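Local structure of beta subunit of a putative Aromatic-ring-hydroxylating dioxygenase (Novosphingobium aromaticivorans DSM 12444, 3EBY) at residues D103-A107 / D132-S137. The protein is probably the beta subunit of an aromatic-ring-hydroxylating dioxygenase, a family of enzymes that add both atoms of dioxygen to aromatic substrates. Numbering follows the deposited sequence. Where two conformers were deposited one is given.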
loop_
_atom_site.group_PDB
_atom_site.type_symbol
_atom_site.label_atom_id
_atom_site.label_comp_id
_atom_site.label_asym_id
_atom_site.label_seq_id
_atom_site.Cartn_x
_atom_site.Cartn_y
_atom_site.Cartn_z
ATOM N N ASP A 103 1.274 14.658 23.651
ATOM C CA ASP A 103 1.641 13.316 23.165
ATOM C C ASP A 103 0.405 12.466 22.827
ATOM O O ASP A 103 0.473 11.230 22.791
ATOM C CB ASP A 103 2.552 12.599 24.165
ATOM C CG ASP A 103 1.970 12.553 25.547
ATOM O OD1 ASP A 103 0.736 12.527 25.666
ATOM O OD2 ASP A 103 2.748 12.571 26.520
ATOM N N GLN A 104 -0.721 13.137 22.578
ATOM C CA GLN A 104 -1.892 12.481 22.008
ATOM C C GLN A 104 -2.020 12.935 20.544
ATOM O O GLN A 104 -2.003 14.128 20.245
ATOM C CB GLN A 104 -3.123 12.840 22.804
ATOM C CG GLN A 104 -2.940 12.626 24.325
ATOM C CD GLN A 104 -2.591 11.178 24.673
ATOM O OE1 GLN A 104 -3.361 10.258 24.387
ATOM N NE2 GLN A 104 -1.408 10.972 25.269
ATOM N N VAL A 105 -2.030 11.972 19.633
ATOM C CA VAL A 105 -2.009 12.275 18.219
ATOM C C VAL A 105 -3.169 11.585 17.495
ATOM O O VAL A 105 -3.396 10.391 17.682
ATOM C CB VAL A 105 -0.672 11.817 17.591
ATOM C CG1 VAL A 105 -0.668 12.035 16.094
ATOM C CG2 VAL A 105 0.499 12.553 18.248
ATOM N N SER A 106 -3.930 12.354 16.730
ATOM C CA SER A 106 -4.970 11.788 15.875
ATOM C C SER A 106 -4.396 11.562 14.488
ATOM O O SER A 106 -3.531 12.315 14.030
ATOM C CB SER A 106 -6.191 12.701 15.801
ATOM O OG SER A 106 -5.856 13.989 15.321
ATOM N N ALA A 107 -4.810 10.474 13.865
ATOM C CA ALA A 107 -4.344 10.120 12.493
ATOM C C ALA A 107 -5.356 9.282 11.767
ATOM O O ALA A 107 -6.230 8.685 12.380
ATOM C CB ALA A 107 -2.985 9.397 12.530
ATOM N N ASP A 132 -7.973 7.216 13.958
ATOM C CA ASP A 132 -7.303 6.823 15.186
ATOM C C ASP A 132 -7.012 7.982 16.144
ATOM O O ASP A 132 -6.772 9.136 15.722
ATOM C CB ASP A 132 -5.956 6.157 14.857
ATOM C CG ASP A 132 -6.093 4.938 13.987
ATOM O OD1 ASP A 132 -7.020 4.128 14.221
ATOM O OD2 ASP A 132 -5.223 4.758 13.088
ATOM N N ARG A 133 -6.974 7.632 17.427
ATOM C CA ARG A 133 -6.370 8.458 18.471
ATOM C C ARG A 133 -5.294 7.617 19.140
ATOM O O ARG A 133 -5.584 6.533 19.678
ATOM C CB ARG A 133 -7.404 8.883 19.518
ATOM C CG ARG A 133 -8.543 9.687 18.943
ATOM C CD ARG A 133 -9.384 10.368 20.021
ATOM N NE ARG A 133 -10.253 9.440 20.741
ATOM C CZ ARG A 133 -10.301 9.304 22.068
ATOM N NH1 ARG A 133 -9.539 10.059 22.867
ATOM N NH2 ARG A 133 -11.158 8.437 22.608
ATOM N N PHE A 134 -4.053 8.056 18.967
ATOM C CA PHE A 134 -2.876 7.411 19.527
ATOM C C PHE A 134 -2.404 8.102 20.814
ATOM O O PHE A 134 -2.356 9.336 20.901
ATOM C CB PHE A 134 -1.722 7.443 18.517
ATOM C CG PHE A 134 -1.861 6.472 17.410
ATOM C CD1 PHE A 134 -1.389 5.171 17.557
ATOM C CD2 PHE A 134 -2.400 6.853 16.199
ATOM C CE1 PHE A 134 -1.510 4.255 16.537
ATOM C CE2 PHE A 134 -2.485 5.932 15.152
ATOM C CZ PHE A 134 -2.039 4.628 15.347
ATOM N N ASP A 135 -1.960 7.289 21.756
ATOM C CA ASP A 135 -1.308 7.750 22.974
ATOM C C ASP A 135 0.202 7.479 22.804
ATOM O O ASP A 135 0.627 6.314 22.746
ATOM C CB ASP A 135 -1.869 6.960 24.150
ATOM C CG ASP A 135 -1.212 7.310 25.481
ATOM O OD1 ASP A 135 -0.275 8.148 25.513
ATOM O OD2 ASP A 135 -1.710 6.804 26.524
ATOM N N LEU A 136 0.985 8.554 22.631
ATOM C CA LEU A 136 2.436 8.452 22.421
ATOM C C LEU A 136 3.208 8.815 23.693
ATOM O O LEU A 136 4.396 9.133 23.619
ATOM C CB LEU A 136 2.895 9.398 21.289
ATOM C CG LEU A 136 2.945 8.830 19.875
ATOM C CD1 LEU A 136 1.759 7.956 19.600
ATOM C CD2 LEU A 136 3.071 9.963 18.825
ATOM N N SER A 137 2.536 8.764 24.844
ATOM C CA SER A 137 3.170 9.073 26.125
ATOM C C SER A 137 4.036 7.906 26.574
ATOM O O SER A 137 3.886 6.790 26.086
ATOM C CB SER A 137 2.110 9.344 27.191
ATOM O OG SER A 137 1.513 8.124 27.620
#
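V105 lays its CG2 methyl against CD2 of L136, 3.7 Å away, on the face of the sheet that also carries A107, D132 and F134. This face is the one packed beneath helix 8-28: V105 and F134 touch I16, L136 touches A12, and F19 meets the F134 ring edge-to-face, while D132 forms a salt bridge with R146 of the next strand. The two backbones run antiparallel, and two hydrogen-bonded pairs hold them in register, V105 with F134 (V105 N to F134 O 2.9 Å, F134 N to V105 O 2.7 Å) and A107 with D132. Past the last bridge, a single bond from L136 N to D103 O (2.7 Å) joins the loop ends. On the opposite face, Q104 NE2 reaches D135 OD1 (3.1 Å) and also donates to D103 OD1 (2.7 Å); D135 OD1 accepts S137 N in an Asx turn. The principle illustrated is a β-hairpin's open end, tied by polar side chains and covered on one face by a helix, within an NTF2-like α+β fold.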